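Local coordinates for variant surface glycoprotein MITAT 1.1 (Trypanosoma brucei brucei, PDB 5LY9) that forms the dense surface coat of the parasite, evading the host immune response because antigenically distinct versions are expressed in succession, at residues 29-34 and 256-261; 53-58 and 322-327; 62-67 and 301-306; 91-96 and 249-254. One frame throughout, in Å; residues are numbered along the deposited sequence.

Contact 1 of 4, residues 29-34 and 256-261. Unlike the reference sequence in segment 29-34: E31 (reference Lys).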
loop_
_atom_site.group_PDB
_atom_site.type_symbol
_atom_site.label_atom_id
_atom_site.label_comp_id
_atom_site.label_asym_id
_atom_site.label_seq_id
_atom_site.Cartn_x
_atom_site.Cartn_y
_atom_site.Cartn_z
ATOM N N LEU A 29 -0.426 4.510 5.124
ATOM C CA LEU A 29 0.578 3.837 5.945
ATOM C C LEU A 29 0.166 3.730 7.381
ATOM O O LEU A 29 0.209 2.617 7.970
ATOM C CB LEU A 29 1.925 4.556 5.890
ATOM C CG LEU A 29 3.044 4.043 6.772
ATOM C CD1 LEU A 29 3.324 2.587 6.514
ATOM C CD2 LEU A 29 4.253 5.026 6.618
ATOM N N ASN A 30 -0.309 4.841 7.930
ATOM C CA ASN A 30 -0.743 4.853 9.298
ATOM C C ASN A 30 -1.869 3.815 9.501
ATOM O O ASN A 30 -1.871 3.040 10.482
ATOM C CB ASN A 30 -1.275 6.204 9.717
ATOM C CG ASN A 30 -1.491 6.249 11.235
ATOM O OD1 ASN A 30 -0.530 6.203 11.999
ATOM N ND2 ASN A 30 -2.758 6.257 11.660
ATOM N N GLU A 31 -2.826 3.789 8.583
ATOM C CA GLU A 31 -4.001 2.890 8.777
ATOM C C GLU A 31 -3.575 1.409 8.680
ATOM O O GLU A 31 -3.984 0.576 9.483
ATOM C CB GLU A 31 -5.057 3.193 7.763
ATOM C CG GLU A 31 -6.417 2.673 8.166
ATOM C CD GLU A 31 -7.011 3.461 9.332
ATOM O OE1 GLU A 31 -7.005 4.753 9.308
ATOM O OE2 GLU A 31 -7.557 2.792 10.272
ATOM N N GLY A 32 -2.706 1.125 7.737
ATOM C CA GLY A 32 -2.117 -0.221 7.650
ATOM C C GLY A 32 -1.378 -0.655 8.886
ATOM O O GLY A 32 -1.502 -1.801 9.341
ATOM N N GLN A 33 -0.577 0.254 9.436
ATOM C CA GLN A 33 0.114 -0.031 10.651
ATOM C C GLN A 33 -0.805 -0.286 11.809
ATOM O O GLN A 33 -0.517 -1.166 12.639
ATOM C CB GLN A 33 1.125 1.079 11.026
ATOM C CG GLN A 33 2.299 1.186 10.030
ATOM C CD GLN A 33 3.201 2.388 10.247
ATOM O OE1 GLN A 33 2.711 3.454 10.594
ATOM N NE2 GLN A 33 4.490 2.208 10.121
ATOM N N GLU A 34 -1.897 0.446 11.891
ATOM C CA GLU A 34 -2.890 0.251 12.953
ATOM C C GLU A 34 -3.643 -1.061 12.735
ATOM O O GLU A 34 -3.924 -1.746 13.710
ATOM C CB GLU A 34 -3.869 1.419 12.991
ATOM C CG GLU A 34 -3.226 2.647 13.672
ATOM C CD GLU A 34 -2.771 2.280 15.088
ATOM O OE1 GLU A 34 -3.603 1.757 15.912
ATOM O OE2 GLU A 34 -1.539 2.373 15.334
ATOM N N GLU A 256 -11.585 2.570 1.724
ATOM C CA GLU A 256 -10.388 2.255 2.495
ATOM C C GLU A 256 -10.763 1.339 3.652
ATOM O O GLU A 256 -11.704 1.623 4.451
ATOM C CB GLU A 256 -9.790 3.503 3.099
ATOM C CG GLU A 256 -9.196 4.411 2.060
ATOM C CD GLU A 256 -8.862 5.819 2.547
ATOM O OE1 GLU A 256 -9.351 6.194 3.590
ATOM O OE2 GLU A 256 -8.114 6.552 1.821
ATOM N N ALA A 257 -9.960 0.273 3.826
ATOM C CA ALA A 257 -10.020 -0.553 5.071
ATOM C C ALA A 257 -9.488 0.277 6.242
ATOM O O ALA A 257 -8.490 0.967 6.102
ATOM C CB ALA A 257 -9.166 -1.811 4.927
ATOM N N LYS A 258 -10.114 0.115 7.391
ATOM C CA LYS A 258 -9.767 0.797 8.601
ATOM C C LYS A 258 -9.493 -0.188 9.701
ATOM O O LYS A 258 -10.125 -1.261 9.798
ATOM C CB LYS A 258 -10.913 1.665 9.062
ATOM C CG LYS A 258 -11.598 2.616 8.043
ATOM C CD LYS A 258 -10.773 3.809 7.737
ATOM C CE LYS A 258 -11.425 4.605 6.617
ATOM N NZ LYS A 258 -10.637 5.852 6.352
ATOM N N ALA A 259 -8.584 0.185 10.573
ATOM C CA ALA A 259 -8.238 -0.620 11.705
ATOM C C ALA A 259 -9.417 -0.899 12.618
ATOM O O ALA A 259 -9.528 -2.002 13.211
ATOM C CB ALA A 259 -7.105 0.060 12.473
ATOM N N LYS A 260 -10.336 0.042 12.706
ATOM C CA LYS A 260 -11.562 -0.152 13.449
ATOM C C LYS A 260 -12.598 -1.078 12.831
ATOM O O LYS A 260 -13.598 -1.340 13.484
ATOM C CB LYS A 260 -12.232 1.210 13.736
ATOM C CG LYS A 260 -12.902 1.802 12.557
ATOM C CD LYS A 260 -13.375 3.256 12.762
ATOM C CE LYS A 260 -13.663 3.805 11.387
ATOM N NZ LYS A 260 -14.803 3.036 10.839
ATOM N N ASP A 261 -12.353 -1.619 11.631
ATOM C CA ASP A 261 -13.300 -2.472 10.959
ATOM C C ASP A 261 -13.442 -3.786 11.736
ATOM O O ASP A 261 -12.533 -4.211 12.429
ATOM C CB ASP A 261 -12.905 -2.776 9.489
ATOM C CG ASP A 261 -13.044 -1.560 8.551
ATOM O OD1 ASP A 261 -13.624 -0.555 8.964
ATOM O OD2 ASP A 261 -12.577 -1.689 7.394
HETATM O O HOH W 1 -7.852 6.037 6.917
HETATM O O HOH W 2 -9.521 3.019 12.132
#
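Leaving helix 244-254, the chain first sends out E256, whose OE1 receives K258 NZ at 3.1 Å, nearly along the C-O axis, in a salt bridge; the same oxygen is paired with R159. At A257 it is the backbone that matters: its O lies against the methylene CG of E31 and accepts a hydrogen bond from Q91 NE2. K258 points away from helix 24-55, and a bend at chi2 (-75°) brings its long chain obliquely across the E31 carboxylate. The two charges do not touch, NZ standing 4.8 Å from E31 OE1, but one water accepts from NZ and donates to OE1, and the attraction probably persists across it. A259 N makes the one direct hydrogen bond between the two segments, giving its hydrogen to E31 OE2 at 2.8 Å and almost straight (170°), on the anti lone pair. E31 reaches it with CG anti to its backbone N and a bend at chi2 (71°), a span that suits glutamate. The A259 methyl, short enough to lie against the helix, meets E34 CB at 3.5 Å. Beyond it, K260 N donates to a water that in turn donates to E31 OE2, so this oxygen is held twice. D261 closes the segment: its N donates to K258 O at 2.9 Å, while its OD2 takes K258 N at 3.1 Å from above the carboxylate plane. The result is a type I beta turn, K258 to D261, docked by a helix carboxylate onto the long-helix core of an A-type VSG N-terminal domain.

Contact 2 of 4, residues 53-58 and 322-327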
loop_
_atom_site.group_PDB
_atom_site.type_symbol
_atom_site.label_atom_id
_atom_site.label_comp_id
_atom_site.label_asym_id
_atom_site.label_seq_id
_atom_site.Cartn_x
_atom_site.Cartn_y
_atom_site.Cartn_z
ATOM N N LEU A 53 -2.900 -21.347 30.169
ATOM C CA LEU A 53 -3.323 -22.734 30.101
ATOM C C LEU A 53 -2.165 -23.682 30.204
ATOM O O LEU A 53 -2.272 -24.747 30.878
ATOM C CB LEU A 53 -4.050 -22.988 28.814
ATOM C CG LEU A 53 -5.430 -22.369 28.741
ATOM C CD1 LEU A 53 -5.917 -22.268 27.299
ATOM C CD2 LEU A 53 -6.382 -23.212 29.538
ATOM N N ALA A 54 -1.094 -23.395 29.470
ATOM C CA ALA A 54 0.066 -24.288 29.556
ATOM C C ALA A 54 0.677 -24.357 30.941
ATOM O O ALA A 54 1.168 -25.434 31.342
ATOM C CB ALA A 54 1.116 -23.890 28.558
ATOM N N LYS A 55 0.595 -23.253 31.657
ATOM C CA LYS A 55 1.178 -23.118 32.977
ATOM C C LYS A 55 0.259 -23.739 33.998
ATOM O O LYS A 55 0.738 -24.196 35.062
ATOM C CB LYS A 55 1.412 -21.668 33.236
ATOM C CG LYS A 55 2.065 -21.306 34.549
ATOM C CD LYS A 55 2.439 -19.831 34.587
ATOM C CE LYS A 55 3.192 -19.499 35.863
ATOM N NZ LYS A 55 2.287 -19.570 37.047
ATOM N N ASN A 56 -1.043 -23.818 33.680
ATOM C CA ASN A 56 -2.076 -24.212 34.656
ATOM C C ASN A 56 -3.013 -25.291 34.142
ATOM O O ASN A 56 -4.208 -25.046 33.951
ATOM C CB ASN A 56 -2.887 -23.017 35.110
ATOM C CG ASN A 56 -2.084 -21.989 35.867
ATOM O OD1 ASN A 56 -1.864 -22.105 37.058
ATOM N ND2 ASN A 56 -1.707 -20.957 35.206
ATOM N N PRO A 57 -2.501 -26.509 33.910
ATOM C CA PRO A 57 -3.301 -27.513 33.294
ATOM C C PRO A 57 -4.468 -27.922 34.151
ATOM O O PRO A 57 -5.463 -28.389 33.605
ATOM C CB PRO A 57 -2.314 -28.723 33.110
ATOM C CG PRO A 57 -1.228 -28.459 34.048
ATOM C CD PRO A 57 -1.083 -26.943 33.983
ATOM N N GLU A 58 -4.368 -27.750 35.464
ATOM C CA GLU A 58 -5.446 -28.151 36.331
ATOM C C GLU A 58 -6.417 -27.028 36.598
ATOM O O GLU A 58 -7.211 -27.132 37.506
ATOM C CB GLU A 58 -4.906 -28.718 37.639
ATOM C CG GLU A 58 -3.899 -29.792 37.351
ATOM C CD GLU A 58 -3.344 -30.365 38.627
ATOM O OE1 GLU A 58 -4.164 -30.924 39.373
ATOM O OE2 GLU A 58 -2.112 -30.203 38.859
ATOM N N GLU A 322 -1.422 -13.234 35.970
ATOM C CA GLU A 322 -0.598 -14.393 36.131
ATOM C C GLU A 322 0.871 -13.970 35.978
ATOM O O GLU A 322 1.224 -13.360 35.000
ATOM C CB GLU A 322 -0.989 -15.515 35.154
ATOM C CG GLU A 322 -0.237 -16.823 35.345
ATOM C CD GLU A 322 -0.748 -17.686 36.517
ATOM O OE1 GLU A 322 -1.661 -17.252 37.237
ATOM O OE2 GLU A 322 -0.239 -18.828 36.673
ATOM N N ILE A 323 1.700 -14.319 36.954
ATOM C CA ILE A 323 3.083 -13.909 36.940
ATOM C C ILE A 323 3.966 -14.898 36.199
ATOM O O ILE A 323 3.885 -16.094 36.416
ATOM C CB ILE A 323 3.647 -13.766 38.385
ATOM C CG1 ILE A 323 2.921 -12.668 39.108
ATOM C CG2 ILE A 323 5.162 -13.490 38.365
ATOM C CD1 ILE A 323 3.434 -11.324 38.724
ATOM N N ILE A 324 4.783 -14.382 35.303
ATOM C CA ILE A 324 5.792 -15.171 34.653
ATOM C C ILE A 324 7.109 -14.909 35.364
ATOM O O ILE A 324 7.622 -13.797 35.351
ATOM C CB ILE A 324 5.946 -14.758 33.153
ATOM C CG1 ILE A 324 4.580 -14.754 32.457
ATOM C CG2 ILE A 324 6.934 -15.684 32.491
ATOM C CD1 ILE A 324 3.787 -16.030 32.648
ATOM N N PRO A 325 7.667 -15.928 35.969
ATOM C CA PRO A 325 8.866 -15.752 36.771
ATOM C C PRO A 325 10.091 -15.509 35.957
ATOM O O PRO A 325 10.179 -15.939 34.800
ATOM C CB PRO A 325 9.020 -17.065 37.518
ATOM C CG PRO A 325 8.093 -17.990 36.938
ATOM C CD PRO A 325 7.051 -17.249 36.155
ATOM N N ALA A 326 11.047 -14.815 36.581
ATOM C CA ALA A 326 12.361 -14.697 36.020
ATOM C C ALA A 326 12.896 -16.104 35.797
ATOM O O ALA A 326 12.594 -17.027 36.548
ATOM C CB ALA A 326 13.252 -13.949 36.986
ATOM N N GLY A 327 13.601 -16.295 34.698
ATOM C CA GLY A 327 14.102 -17.621 34.296
ATOM C C GLY A 327 13.354 -18.292 33.133
ATOM O O GLY A 327 13.938 -19.069 32.435
HETATM O O HOH W 3 3.647 -17.757 38.726
HETATM O O HOH W 4 -2.616 -19.288 38.925
#
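K55 stands in the last turn of helix 24-55 and leaves it with CG anti to the backbone N (chi1 -178°), its CB pointing toward the segment 322-327. Extended from CB as far as CE, the chain heads for the E322 tip: CG is 4.0 Å from E322 OE2 and CD 3.5 Å from that same oxygen. CE then passes I323 O at 3.5 Å, with P325 CD a looser apolar neighbour. A final turn at chi4 (-70°) swings NZ tip to tip onto E322 OE2, a salt bridge of 2.7 Å in which the nitrogen sits above the carboxylate plane. NZ also donates to a water that donates to I323 O, a use of the ammonium's several hydrogens that suits lysine. The next residue, N56, where the chain leaves the helix, gives ND2 to the same OE2 at 3.0 Å along a nearly straight line (177°), so one oxygen is gripped by two donors, which would probably stabilise its negative charge. Asparagine's short amide can also bond back to Y52 O. This salt bridge with its shared acceptor, near the surface, joins the C-terminal end of a long VSG helix to the two-stranded antiparallel ribbon 323-324/335-336.

Contact 3 of 4, residues 62-67 and 301-306. Unlike the reference sequence in segment 62-67: L65 (reference Ser).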
loop_
_atom_site.group_PDB
_atom_site.type_symbol
_atom_site.label_atom_id
_atom_site.label_comp_id
_atom_site.label_asym_id
_atom_site.label_seq_id
_atom_site.Cartn_x
_atom_site.Cartn_y
_atom_site.Cartn_z
ATOM N N LEU A 62 -10.948 -24.284 32.589
ATOM C CA LEU A 62 -10.391 -24.889 31.359
ATOM C C LEU A 62 -11.255 -24.536 30.143
ATOM O O LEU A 62 -10.685 -24.118 29.116
ATOM C CB LEU A 62 -10.238 -26.404 31.506
ATOM C CG LEU A 62 -9.757 -27.087 30.227
ATOM C CD1 LEU A 62 -8.387 -26.568 29.880
ATOM C CD2 LEU A 62 -9.725 -28.577 30.402
ATOM N N GLN A 63 -12.574 -24.743 30.229
ATOM C CA GLN A 63 -13.399 -24.535 29.092
ATOM C C GLN A 63 -13.539 -23.047 28.723
ATOM O O GLN A 63 -13.501 -22.720 27.548
ATOM C CB GLN A 63 -14.790 -25.141 29.228
ATOM C CG GLN A 63 -14.763 -26.674 29.306
ATOM C CD GLN A 63 -16.185 -27.272 29.445
ATOM O OE1 GLN A 63 -17.136 -26.792 28.888
ATOM N NE2 GLN A 63 -16.300 -28.352 30.152
ATOM N N GLN A 64 -13.707 -22.177 29.710
ATOM C CA GLN A 64 -13.783 -20.713 29.456
ATOM C C GLN A 64 -12.505 -20.227 28.766
ATOM O O GLN A 64 -12.529 -19.502 27.768
ATOM C CB GLN A 64 -13.911 -19.970 30.783
ATOM C CG GLN A 64 -15.208 -20.265 31.506
ATOM C CD GLN A 64 -15.224 -21.481 32.419
ATOM O OE1 GLN A 64 -14.382 -22.370 32.366
ATOM N NE2 GLN A 64 -16.272 -21.564 33.234
ATOM N N LEU A 65 -11.377 -20.691 29.247
ATOM C CA LEU A 65 -10.078 -20.185 28.733
ATOM C C LEU A 65 -9.729 -20.796 27.347
ATOM O O LEU A 65 -9.188 -20.123 26.479
ATOM C CB LEU A 65 -8.985 -20.476 29.753
ATOM C CG LEU A 65 -9.163 -19.622 31.033
ATOM C CD1 LEU A 65 -8.089 -19.946 32.019
ATOM C CD2 LEU A 65 -9.054 -18.151 30.707
ATOM N N THR A 66 -10.077 -22.056 27.149
ATOM C CA THR A 66 -9.930 -22.706 25.839
ATOM C C THR A 66 -10.713 -21.924 24.785
ATOM O O THR A 66 -10.208 -21.641 23.715
ATOM C CB THR A 66 -10.361 -24.140 25.867
ATOM O OG1 THR A 66 -9.488 -24.898 26.725
ATOM C CG2 THR A 66 -10.345 -24.774 24.515
ATOM N N LEU A 67 -11.952 -21.623 25.104
ATOM C CA LEU A 67 -12.826 -20.853 24.246
ATOM C C LEU A 67 -12.247 -19.524 23.918
ATOM O O LEU A 67 -12.209 -19.097 22.727
ATOM C CB LEU A 67 -14.163 -20.710 24.901
ATOM C CG LEU A 67 -15.140 -19.904 24.085
ATOM C CD1 LEU A 67 -15.458 -20.556 22.712
ATOM C CD2 LEU A 67 -16.366 -19.643 24.855
ATOM N N GLU A 301 -23.941 -19.409 29.000
ATOM C CA GLU A 301 -24.514 -18.992 30.317
ATOM C C GLU A 301 -23.930 -19.846 31.439
ATOM O O GLU A 301 -23.641 -19.364 32.539
ATOM C CB GLU A 301 -26.008 -19.165 30.288
ATOM C CG GLU A 301 -26.648 -18.110 29.487
ATOM C CD GLU A 301 -28.066 -18.423 29.043
ATOM O OE1 GLU A 301 -28.552 -19.575 29.103
ATOM O OE2 GLU A 301 -28.709 -17.425 28.631
ATOM N N ALA A 302 -23.793 -21.149 31.163
ATOM C CA ALA A 302 -23.157 -22.054 32.122
ATOM C C ALA A 302 -21.714 -21.810 32.361
ATOM O O ALA A 302 -21.157 -22.162 33.414
ATOM C CB ALA A 302 -23.420 -23.507 31.693
ATOM N N LEU A 303 -21.031 -21.257 31.369
ATOM C CA LEU A 303 -19.607 -20.985 31.485
ATOM C C LEU A 303 -19.302 -19.674 32.210
ATOM O O LEU A 303 -18.397 -19.592 33.005
ATOM C CB LEU A 303 -19.004 -20.903 30.075
ATOM C CG LEU A 303 -18.797 -22.266 29.330
ATOM C CD1 LEU A 303 -18.367 -21.959 27.888
ATOM C CD2 LEU A 303 -17.762 -23.078 30.068
ATOM N N PHE A 304 -20.069 -18.648 31.847
ATOM C CA PHE A 304 -19.730 -17.248 32.106
ATOM C C PHE A 304 -20.777 -16.575 33.025
ATOM O O PHE A 304 -20.574 -15.437 33.502
ATOM C CB PHE A 304 -19.615 -16.471 30.751
ATOM C CG PHE A 304 -18.402 -16.832 29.984
ATOM C CD1 PHE A 304 -17.130 -16.559 30.467
ATOM C CD2 PHE A 304 -18.518 -17.491 28.807
ATOM C CE1 PHE A 304 -15.994 -17.012 29.774
ATOM C CE2 PHE A 304 -17.386 -17.881 28.081
ATOM C CZ PHE A 304 -16.142 -17.687 28.598
ATOM N N GLY A 305 -21.860 -17.232 33.346
ATOM C CA GLY A 305 -22.819 -16.628 34.235
ATOM C C GLY A 305 -23.838 -15.718 33.601
ATOM O O GLY A 305 -24.591 -15.035 34.305
ATOM N N GLY A 306 -23.924 -15.721 32.267
ATOM C CA GLY A 306 -24.861 -14.831 31.531
ATOM C C GLY A 306 -24.293 -14.565 30.127
ATOM O O GLY A 306 -23.278 -15.153 29.754
#
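Two helices pack here in one end of the elongated, mainly helical N-terminal domain of an A-type VSG: the first turns of the long helix 62-114 meet the last turn of the short helix 295-304. L303 points toward the long helix and buries the most surface of any residue here. Its CD2 lies 3.7 Å from Q63 CB, the two side chains crossing at about a right angle, while the polar end of Q63 turns to K299 through OE1. CD2 also meets the Q64 amide carbon, CD, at 3.8 Å; so one methyl serves both glutamines, while the other branch, CD1, turns to L67 CD2 at 4.3 Å. The F304 edge is met in the ring plane by L67 CD2, 3.8 Å from CE2, and its CE1 lies 3.8 Å from Q64 CB; Y315 meets the same ring nearly at right angles. L67 reaches this position with CG anti to its backbone N, and L277, L280 and V281 of helix 275-285 pack on it. Beyond F304 the helix stops at G305, whose positive phi suits glycine. Q64 serves both kinds of contact: bent at chi2 (87°), its chain passes the F304 ring with CB and CG near CE1 and carries the amide to the helix end, where NE2 donates to L303 O at 2.9 Å, in the carbonyl plane and on a lone pair (N-H...O 168°).

Contact 4 of 4, residues 91-96 and 249-254; sequences QIRSAR and AWEARN
Segments 91-96 and 249-254 run roughly antiparallel, their short axes 8.3 Å apart at closest and crossing at -144°, with the CA atoms of S94 and A252 only 4.8 Å apart. So close an approach calls for small residues. The A252 methyl points toward the other helix and lies 3.7 Å from S94 CA. S94, the next smallest choice, sets its CB beside A252 O and, with OG anti to its backbone N, lays the hydroxyl over R253 CA at 3.7 Å; that hydroxyl is satisfied by E256 OE2. R93 passes over the alanine. Its chain is extended from CG to NE, so CG and CD slide along the A252 methyl, which then lies over one face of the guanidinium, 3.7 Å from NE. At the edge of that flat group, and in its plane, NH2 donates to E251 OE2 at 2.8 Å (165°), a salt bridge on the anti lone pair with the carboxylate turned 73° from the guanidinium. E251, the residue before A252 and itself extended beyond CG, reaches the guanidinium edge, and a water that accepts from R93 NH1 donates to E251 OE2 at 3.3 Å. R93 NE is held by a second acid, E248, which should fix the guanidinium's rotation. A further water donates to both S94 O and A249 O, bridging the two backbones. Helix 24-55 packs against the same stretch of helix 62-114, with V24 on S94 and S25 on A95, while M28 and I92 of the second subunit cover I92 and A95.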
loop_
_atom_site.group_PDB
_atom_site.type_symbol
_atom_site.label_atom_id
_atom_site.label_comp_id
_atom_site.label_asym_id
_atom_site.label_seq_id
_atom_site.Cartn_x
_atom_site.Cartn_y
_atom_site.Cartn_z
ATOM N N GLN A 91 -5.928 -0.083 0.531
ATOM C CA GLN A 91 -5.032 0.983 1.047
ATOM C C GLN A 91 -4.027 1.399 -0.021
ATOM O O GLN A 91 -3.854 2.592 -0.288
ATOM C CB GLN A 91 -4.420 0.591 2.347
ATOM C CG GLN A 91 -5.430 0.387 3.463
ATOM C CD GLN A 91 -4.869 -0.113 4.765
ATOM O OE1 GLN A 91 -3.729 -0.541 4.860
ATOM N NE2 GLN A 91 -5.668 0.010 5.804
ATOM N N ILE A 92 -3.472 0.404 -0.725
ATOM C CA ILE A 92 -2.651 0.675 -1.904
ATOM C C ILE A 92 -3.483 1.380 -2.994
ATOM O O ILE A 92 -3.004 2.370 -3.642
ATOM C CB ILE A 92 -1.979 -0.598 -2.419
ATOM C CG1 ILE A 92 -0.940 -1.060 -1.378
ATOM C CG2 ILE A 92 -1.274 -0.355 -3.745
ATOM C CD1 ILE A 92 -0.335 -2.376 -1.810
ATOM N N ARG A 93 -4.682 0.894 -3.217
ATOM C CA ARG A 93 -5.551 1.471 -4.230
ATOM C C ARG A 93 -5.753 2.977 -3.934
ATOM O O ARG A 93 -5.638 3.854 -4.824
ATOM C CB ARG A 93 -6.896 0.780 -4.286
ATOM C CG ARG A 93 -7.819 1.302 -5.333
ATOM C CD ARG A 93 -9.243 0.904 -5.065
ATOM N NE ARG A 93 -10.116 1.450 -6.093
ATOM C CZ ARG A 93 -11.423 1.337 -6.052
ATOM N NH1 ARG A 93 -12.033 0.662 -5.056
ATOM N NH2 ARG A 93 -12.132 1.820 -7.031
ATOM N N SER A 94 -6.072 3.313 -2.684
ATOM C CA SER A 94 -6.347 4.706 -2.361
ATOM C C SER A 94 -5.087 5.574 -2.425
ATOM O O SER A 94 -5.122 6.707 -2.958
ATOM C CB SER A 94 -6.984 4.844 -0.965
ATOM O OG SER A 94 -7.347 6.186 -0.673
ATOM N N ALA A 95 -3.997 5.085 -1.886
ATOM C CA ALA A 95 -2.712 5.815 -1.985
ATOM C C ALA A 95 -2.390 6.105 -3.449
ATOM O O ALA A 95 -2.081 7.251 -3.775
ATOM C CB ALA A 95 -1.596 5.064 -1.286
ATOM N N ARG A 96 -2.513 5.139 -4.341
ATOM C CA ARG A 96 -2.097 5.355 -5.740
ATOM C C ARG A 96 -3.131 6.169 -6.485
ATOM O O ARG A 96 -2.771 6.918 -7.418
ATOM C CB ARG A 96 -1.767 4.046 -6.429
ATOM C CG ARG A 96 -2.922 3.139 -6.789
ATOM C CD ARG A 96 -3.325 3.443 -8.211
ATOM N NE ARG A 96 -4.307 2.525 -8.851
ATOM C CZ ARG A 96 -5.613 2.584 -8.673
ATOM N NH1 ARG A 96 -6.179 3.339 -7.718
ATOM N NH2 ARG A 96 -6.397 1.816 -9.393
ATOM N N ALA A 249 -10.119 8.172 -7.355
ATOM C CA ALA A 249 -9.702 8.673 -6.021
ATOM C C ALA A 249 -10.866 8.755 -5.055
ATOM O O ALA A 249 -10.705 8.427 -3.903
ATOM C CB ALA A 249 -9.015 9.996 -6.096
ATOM N N TRP A 250 -12.024 9.166 -5.545
ATOM C CA TRP A 250 -13.178 9.259 -4.685
ATOM C C TRP A 250 -13.657 7.929 -4.134
ATOM O O TRP A 250 -13.843 7.765 -2.913
ATOM C CB TRP A 250 -14.295 10.022 -5.406
ATOM C CG TRP A 250 -15.610 9.967 -4.766
ATOM C CD1 TRP A 250 -16.020 10.636 -3.676
ATOM C CD2 TRP A 250 -16.741 9.263 -5.276
ATOM N NE1 TRP A 250 -17.377 10.354 -3.436
ATOM C CE2 TRP A 250 -17.818 9.481 -4.381
ATOM C CE3 TRP A 250 -16.916 8.390 -6.348
ATOM C CZ2 TRP A 250 -19.097 8.896 -4.564
ATOM C CZ3 TRP A 250 -18.193 7.824 -6.565
ATOM C CH2 TRP A 250 -19.247 8.053 -5.634
ATOM N N GLU A 251 -13.882 7.005 -5.030
ATOM C CA GLU A 251 -14.331 5.654 -4.654
ATOM C C GLU A 251 -13.278 4.948 -3.815
ATOM O O GLU A 251 -13.607 4.352 -2.774
ATOM C CB GLU A 251 -14.655 4.848 -5.887
ATOM C CG GLU A 251 -15.140 3.460 -5.549
ATOM C CD GLU A 251 -15.691 2.707 -6.738
ATOM O OE1 GLU A 251 -16.884 2.973 -7.100
ATOM O OE2 GLU A 251 -14.929 1.912 -7.314
ATOM N N ALA A 252 -11.999 5.048 -4.188
ATOM C CA ALA A 252 -10.989 4.363 -3.412
ATOM C C ALA A 252 -10.923 4.947 -2.005
ATOM O O ALA A 252 -10.721 4.228 -1.034
ATOM C CB ALA A 252 -9.642 4.489 -4.082
ATOM N N ARG A 253 -11.061 6.264 -1.888
ATOM C CA ARG A 253 -11.032 6.815 -0.557
ATOM C C ARG A 253 -12.182 6.283 0.290
ATOM O O ARG A 253 -12.008 5.915 1.466
ATOM C CB ARG A 253 -11.005 8.359 -0.603
ATOM C CG ARG A 253 -10.356 8.910 0.670
ATOM C CD ARG A 253 -10.310 10.380 0.747
ATOM N NE ARG A 253 -9.325 10.800 1.744
ATOM C CZ ARG A 253 -9.164 12.057 2.129
ATOM N NH1 ARG A 253 -9.958 13.061 1.628
ATOM N NH2 ARG A 253 -8.147 12.338 2.983
ATOM N N ASN A 254 -13.364 6.233 -0.310
ATOM C CA ASN A 254 -14.517 5.739 0.440
ATOM C C ASN A 254 -14.352 4.293 0.820
ATOM O O ASN A 254 -14.925 3.883 1.877
ATOM C CB ASN A 254 -15.765 5.883 -0.393
ATOM C CG ASN A 254 -16.307 7.252 -0.356
ATOM O OD1 ASN A 254 -16.042 8.000 0.600
ATOM N ND2 ASN A 254 -17.078 7.618 -1.394
HETATM O O HOH W 5 -14.583 -0.653 -5.300
HETATM O O HOH W 6 -7.815 8.246 -3.032
#

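Overall arrangement
After helix 8-21 the chain forms helix 24-55, which supplies one side of contacts 1 and 2, then helix 62-114, which supplies contacts 3 and 4. The later segments return in a different order: 249-254 closes contact 4, 256-261 contact 1, 301-306 contact 3 and 322-327 contact 2. Contact 4 therefore nests within all three other loops, and contact 3 within contact 2's, whereas contact 1 crosses contacts 2 and 3. Near the chain's centre, adjoining contacts 1 and 4 tie helix 244-254 and its following loop to the long pair. Contact 2 ties the end of helix 24-55 to strand 323-324, contact 3 the start of helix 62-114 to helix 295-304; these two adjoin through L53 on L65.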